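Local atomic coordinates of PrimPol AEP domain (PP-N190) (Cyanophage S-2L, PDB entry 6ZP9), a protein that probably works as a primase-polymerase of the archaeo-eukaryotic primase superfamily, copying the phage DNA in which 2-aminoadenine replaces adenine. Residues A[83-95]-A[138-152]. Residues are numbered along the deposited sequence; the frame is centred on the assembly and turned at random.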
loop_
_atom_site.group_PDB
_atom_site.type_symbol
_atom_site.label_atom_id
_atom_site.label_comp_id
_atom_site.label_asym_id
_atom_site.label_seq_id
_atom_site.Cartn_x
_atom_site.Cartn_y
_atom_site.Cartn_z
ATOM N N THR A 83 14.855 -1.016 5.981
ATOM C CA THR A 83 15.342 -1.780 7.121
ATOM C C THR A 83 14.252 -2.571 7.826
ATOM O O THR A 83 14.574 -3.482 8.595
ATOM C CB THR A 83 16.038 -0.864 8.148
ATOM O OG1 THR A 83 15.179 0.226 8.507
ATOM C CG2 THR A 83 17.345 -0.297 7.578
ATOM N N SER A 84 12.986 -2.255 7.580
ATOM C CA SER A 84 11.877 -3.001 8.156
ATOM C C SER A 84 10.609 -2.597 7.432
ATOM O O SER A 84 10.552 -1.542 6.799
ATOM C CB SER A 84 11.736 -2.749 9.653
ATOM O OG SER A 84 11.573 -1.370 9.891
ATOM N N VAL A 85 9.606 -3.470 7.508
ATOM C CA VAL A 85 8.292 -3.250 6.913
ATOM C C VAL A 85 7.249 -3.637 7.957
ATOM O O VAL A 85 7.411 -4.643 8.659
ATOM C CB VAL A 85 8.103 -4.052 5.601
ATOM C CG1 VAL A 85 6.884 -3.556 4.839
ATOM C CG2 VAL A 85 9.335 -3.956 4.703
ATOM N N ASN A 86 6.192 -2.825 8.083
ATOM C CA ASN A 86 5.212 -3.006 9.149
ATOM C C ASN A 86 3.990 -3.826 8.747
ATOM O O ASN A 86 3.146 -4.102 9.608
ATOM C CB ASN A 86 4.727 -1.650 9.652
ATOM C CG ASN A 86 5.798 -0.897 10.375
ATOM O OD1 ASN A 86 6.811 -1.482 10.763
ATOM N ND2 ASN A 86 5.591 0.405 10.569
ATOM N N ALA A 87 3.864 -4.208 7.479
ATOM C CA ALA A 87 2.684 -4.909 6.993
ATOM C C ALA A 87 3.071 -5.754 5.788
ATOM O O ALA A 87 4.026 -5.431 5.083
ATOM C CB ALA A 87 1.582 -3.915 6.593
ATOM N N ILE A 88 2.325 -6.831 5.547
ATOM C CA ILE A 88 2.292 -7.439 4.221
ATOM C C ILE A 88 1.009 -6.970 3.545
ATOM O O ILE A 88 0.063 -6.514 4.199
ATOM C CB ILE A 88 2.384 -8.984 4.247
ATOM C CG1 ILE A 88 1.300 -9.577 5.157
ATOM C CG2 ILE A 88 3.805 -9.422 4.635
ATOM C CD1 ILE A 88 1.284 -11.100 5.166
ATOM N N PHE A 89 0.969 -7.074 2.218
ATOM C CA PHE A 89 -0.107 -6.449 1.457
ATOM C C PHE A 89 -0.112 -7.002 0.039
ATOM O O PHE A 89 0.908 -7.501 -0.453
ATOM C CB PHE A 89 0.051 -4.923 1.431
ATOM C CG PHE A 89 1.439 -4.463 1.051
ATOM C CD1 PHE A 89 2.411 -4.282 2.027
ATOM C CD2 PHE A 89 1.768 -4.224 -0.271
ATOM C CE1 PHE A 89 3.688 -3.874 1.692
ATOM C CE2 PHE A 89 3.041 -3.811 -0.616
ATOM C CZ PHE A 89 4.005 -3.631 0.370
ATOM N N GLY A 90 -1.262 -6.892 -0.621
ATOM C CA GLY A 90 -1.317 -7.327 -2.007
ATOM C C GLY A 90 -2.627 -6.961 -2.668
ATOM O O GLY A 90 -3.515 -6.357 -2.061
ATOM N N GLU A 91 -2.734 -7.346 -3.933
ATOM C CA GLU A 91 -3.901 -7.024 -4.737
ATOM C C GLU A 91 -4.031 -8.060 -5.839
ATOM O O GLU A 91 -3.028 -8.595 -6.317
ATOM C CB GLU A 91 -3.782 -5.622 -5.362
ATOM C CG GLU A 91 -2.550 -5.486 -6.261
ATOM C CD GLU A 91 -2.404 -4.118 -6.927
ATOM O OE1 GLU A 91 -3.422 -3.495 -7.298
ATOM O OE2 GLU A 91 -1.254 -3.662 -7.092
ATOM N N TRP A 92 -5.267 -8.329 -6.251
ATOM C CA TRP A 92 -5.487 -9.095 -7.469
ATOM C C TRP A 92 -5.361 -8.186 -8.684
ATOM O O TRP A 92 -5.715 -7.006 -8.640
ATOM C CB TRP A 92 -6.850 -9.783 -7.444
ATOM C CG TRP A 92 -6.810 -11.029 -6.589
ATOM C CD1 TRP A 92 -6.227 -12.230 -6.907
ATOM C CD2 TRP A 92 -7.337 -11.183 -5.263
ATOM N NE1 TRP A 92 -6.368 -13.118 -5.866
ATOM C CE2 TRP A 92 -7.043 -12.504 -4.845
ATOM C CE3 TRP A 92 -8.033 -10.336 -4.387
ATOM C CZ2 TRP A 92 -7.425 -12.997 -3.596
ATOM C CZ3 TRP A 92 -8.406 -10.830 -3.143
ATOM C CH2 TRP A 92 -8.099 -12.150 -2.760
ATOM N N ASP A 93 -4.817 -8.736 -9.768
ATOM C CA ASP A 93 -4.637 -7.954 -10.988
ATOM C C ASP A 93 -5.968 -7.533 -11.592
ATOM O O ASP A 93 -6.034 -6.519 -12.295
ATOM C CB ASP A 93 -3.822 -8.753 -12.015
ATOM C CG ASP A 93 -2.942 -7.870 -12.873
ATOM O OD1 ASP A 93 -2.967 -6.639 -12.689
ATOM O OD2 ASP A 93 -2.240 -8.413 -13.759
ATOM N N ASP A 94 -7.041 -8.316 -11.379
ATOM C CA ASP A 94 -8.352 -8.051 -11.963
ATOM C C ASP A 94 -9.387 -8.882 -11.211
ATOM O O ASP A 94 -9.064 -9.594 -10.253
ATOM C CB ASP A 94 -8.369 -8.349 -13.466
ATOM C CG ASP A 94 -7.942 -9.774 -13.803
ATOM O OD1 ASP A 94 -8.284 -10.735 -13.075
ATOM O OD2 ASP A 94 -7.258 -9.936 -14.833
ATOM N N GLY A 95 -10.614 -8.831 -11.663
ATOM C CA GLY A 95 -11.738 -9.495 -11.039
ATOM C C GLY A 95 -12.790 -8.507 -10.581
ATOM O O GLY A 95 -12.484 -7.345 -10.305
ATOM N N TRP A 138 10.184 -10.476 6.236
ATOM C CA TRP A 138 9.101 -9.850 5.482
ATOM C C TRP A 138 9.044 -10.387 4.059
ATOM O O TRP A 138 7.959 -10.687 3.543
ATOM C CB TRP A 138 9.268 -8.325 5.469
ATOM C CG TRP A 138 8.192 -7.657 4.683
ATOM C CD1 TRP A 138 6.977 -7.239 5.151
ATOM C CD2 TRP A 138 8.203 -7.359 3.275
ATOM N NE1 TRP A 138 6.234 -6.701 4.126
ATOM C CE2 TRP A 138 6.966 -6.756 2.966
ATOM C CE3 TRP A 138 9.138 -7.543 2.247
ATOM C CZ2 TRP A 138 6.637 -6.337 1.675
ATOM C CZ3 TRP A 138 8.808 -7.126 0.958
ATOM C CH2 TRP A 138 7.568 -6.529 0.687
ATOM N N THR A 139 10.205 -10.507 3.405
ATOM C CA THR A 139 10.228 -10.925 2.007
ATOM C C THR A 139 9.595 -12.298 1.845
ATOM O O THR A 139 8.835 -12.535 0.896
ATOM C CB THR A 139 11.668 -10.930 1.472
ATOM O OG1 THR A 139 12.214 -9.603 1.516
ATOM C CG2 THR A 139 11.715 -11.440 0.039
ATOM N N GLU A 140 9.870 -13.202 2.789
ATOM C CA GLU A 140 9.302 -14.544 2.729
ATOM C C GLU A 140 7.798 -14.524 2.971
ATOM O O GLU A 140 7.046 -15.190 2.251
ATOM C CB GLU A 140 9.997 -15.453 3.741
ATOM C CG GLU A 140 9.407 -16.865 3.812
ATOM C CD GLU A 140 9.715 -17.714 2.581
ATOM O OE1 GLU A 140 10.473 -17.245 1.697
ATOM O OE2 GLU A 140 9.206 -18.857 2.501
ATOM N N LEU A 141 7.342 -13.758 3.967
ATOM C CA LEU A 141 5.909 -13.639 4.226
ATOM C C LEU A 141 5.175 -13.067 3.022
ATOM O O LEU A 141 4.091 -13.544 2.660
ATOM C CB LEU A 141 5.663 -12.753 5.446
ATOM C CG LEU A 141 5.999 -13.329 6.820
ATOM C CD1 LEU A 141 5.986 -12.239 7.888
ATOM C CD2 LEU A 141 5.046 -14.457 7.186
ATOM N N GLN A 142 5.742 -12.027 2.403
ATOM C CA GLN A 142 5.074 -11.380 1.280
ATOM C C GLN A 142 4.992 -12.320 0.086
ATOM O O GLN A 142 3.967 -12.369 -0.607
ATOM C CB GLN A 142 5.811 -10.084 0.916
ATOM C CG GLN A 142 5.194 -9.266 -0.221
ATOM C CD GLN A 142 4.128 -8.290 0.256
ATOM O OE1 GLN A 142 3.506 -8.485 1.292
ATOM N NE2 GLN A 142 3.924 -7.225 -0.506
ATOM N N ALA A 143 6.053 -13.092 -0.152
ATOM C CA ALA A 143 6.039 -14.050 -1.251
ATOM C C ALA A 143 5.004 -15.138 -1.011
ATOM O O ALA A 143 4.281 -15.534 -1.937
ATOM C CB ALA A 143 7.429 -14.659 -1.433
ATOM N N ARG A 144 4.909 -15.628 0.224
ATOM C CA ARG A 144 3.914 -16.646 0.532
ATOM C C ARG A 144 2.501 -16.101 0.397
ATOM O O ARG A 144 1.593 -16.816 -0.057
ATOM C CB ARG A 144 4.142 -17.190 1.936
ATOM C CG ARG A 144 5.440 -17.951 2.066
ATOM C CD ARG A 144 5.467 -18.686 3.385
ATOM N NE ARG A 144 6.759 -19.304 3.651
ATOM C CZ ARG A 144 6.955 -20.245 4.571
ATOM N NH1 ARG A 144 5.931 -20.675 5.304
ATOM N NH2 ARG A 144 8.173 -20.752 4.760
ATOM N N LEU A 145 2.291 -14.845 0.804
ATOM C CA LEU A 145 0.976 -14.230 0.651
ATOM C C LEU A 145 0.584 -14.153 -0.821
ATOM O O LEU A 145 -0.544 -14.496 -1.200
ATOM C CB LEU A 145 0.985 -12.841 1.287
ATOM C CG LEU A 145 -0.251 -11.970 1.021
ATOM C CD1 LEU A 145 -1.462 -12.511 1.769
ATOM C CD2 LEU A 145 0.011 -10.505 1.391
ATOM N N ILE A 146 1.515 -13.709 -1.668
ATOM C CA ILE A 146 1.246 -13.619 -3.102
ATOM C C ILE A 146 0.874 -14.985 -3.667
ATOM O O ILE A 146 -0.074 -15.109 -4.451
ATOM C CB ILE A 146 2.461 -13.021 -3.835
ATOM C CG1 ILE A 146 2.632 -11.541 -3.453
ATOM C CG2 ILE A 146 2.323 -13.218 -5.351
ATOM C CD1 ILE A 146 3.977 -10.945 -3.834
ATOM N N ALA A 147 1.610 -16.030 -3.268
ATOM C CA ALA A 147 1.384 -17.371 -3.804
ATOM C C ALA A 147 0.016 -17.908 -3.398
ATOM O O ALA A 147 -0.718 -18.467 -4.225
ATOM C CB ALA A 147 2.490 -18.312 -3.323
ATOM N N LEU A 148 -0.340 -17.746 -2.122
ATOM C CA LEU A 148 -1.560 -18.346 -1.601
ATOM C C LEU A 148 -2.799 -17.662 -2.163
ATOM O O LEU A 148 -3.798 -18.325 -2.467
ATOM C CB LEU A 148 -1.561 -18.275 -0.073
ATOM C CG LEU A 148 -2.887 -18.632 0.601
ATOM C CD1 LEU A 148 -3.254 -20.065 0.290
ATOM C CD2 LEU A 148 -2.844 -18.393 2.098
ATOM N N ALA A 149 -2.763 -16.337 -2.293
ATOM C CA ALA A 149 -3.913 -15.605 -2.799
ATOM C C ALA A 149 -3.960 -15.559 -4.320
ATOM O O ALA A 149 -5.038 -15.322 -4.885
ATOM C CB ALA A 149 -3.919 -14.176 -2.239
ATOM N N GLY A 150 -2.838 -15.798 -4.994
ATOM C CA GLY A 150 -2.759 -15.483 -6.409
ATOM C C GLY A 150 -2.791 -13.990 -6.683
ATOM O O GLY A 150 -3.394 -13.550 -7.676
ATOM N N PHE A 151 -2.151 -13.199 -5.827
ATOM C CA PHE A 151 -2.046 -11.771 -6.051
ATOM C C PHE A 151 -1.132 -11.469 -7.244
ATOM O O PHE A 151 -0.383 -12.318 -7.737
ATOM C CB PHE A 151 -1.489 -11.088 -4.803
ATOM C CG PHE A 151 -2.488 -10.913 -3.695
ATOM C CD1 PHE A 151 -3.841 -10.757 -3.971
ATOM C CD2 PHE A 151 -2.070 -10.884 -2.370
ATOM C CE1 PHE A 151 -4.764 -10.575 -2.953
ATOM C CE2 PHE A 151 -2.985 -10.713 -1.336
ATOM C CZ PHE A 151 -4.335 -10.549 -1.627
ATOM N N ASP A 152 -1.200 -10.222 -7.696
ATOM C CA ASP A 152 -0.202 -9.627 -8.582
ATOM C C ASP A 152 1.207 -9.813 -8.015
ATOM O O ASP A 152 1.525 -9.298 -6.940
ATOM C CB ASP A 152 -0.548 -8.141 -8.734
ATOM C CG ASP A 152 0.382 -7.389 -9.658
ATOM O OD1 ASP A 152 1.481 -7.884 -9.998
ATOM O OD2 ASP A 152 0.002 -6.257 -10.027
HETATM O O HOH W 1 0.174 -8.061 -4.955
HETATM O O HOH W 2 -3.604 -11.362 -9.657
HETATM O O HOH W 3 -2.272 -5.166 -10.520
#
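Phe-151 points its CE1 edge at the centre of the Trp-92 six-membered ring, an edge-to-face pair with centroids 4.6 Å apart and planes at 67°. The phenyl ring is itself clamped: the backbone of Gly-90 lies over one face, its CA 4.0 Å from the Phe-151 ring centroid in a CH-pi contact, while Ala-149 CB covers the opposite face. The Trp-92 indole swings back to the helix end, and its NE1 donates to Ala-149 O (2.8 Å) from above the carbonyl plane. Asp-152 N to Glu-91 O (2.8 Å) ties the two backbones beside the ring pair. One water receives a hydrogen bond from Glu-91 N and gives one to Asp-152 O; another donates to both Asp-93 OD1 and Asp-152 OD2. Asp-93 also forms a salt bridge with Lys-121, Asp-152 OD1 accepts from Thr-154 N, and Glu-91 OE2 bonds Asn-155 ND2.

At the other end, Trp-138 presents a face to Val-85, whose CB sits 3.5 Å from the centroid of the five-membered ring. Ala-87 O lies near that ring's plane at its edge and takes the Trp-138 NE1 hydrogen bond (2.7 Å), the donor tilted from the carbonyl plane. Gln-142, bent at chi2 (87°), accepts from Phe-89 N on a lone pair of OE1 (3.0 Å) and lays NE2 over the centre of the Phe-89 ring; NE2 also bonds Asn-155 O. Between these polar grips, Ile-88 sets CG2 against Leu-141 CB, and CB and CD1 against Leu-145 CD2. The axes of strand 87-90 and helix 138-149 come within 8.2 Å, their directions 29° apart. This helix-on-edge-strand packing brings together Glu-91, Asp-93 and Asp-152, probably the metal-binding carboxylate triad of archaeo-eukaryotic primases, here bridged in part by water.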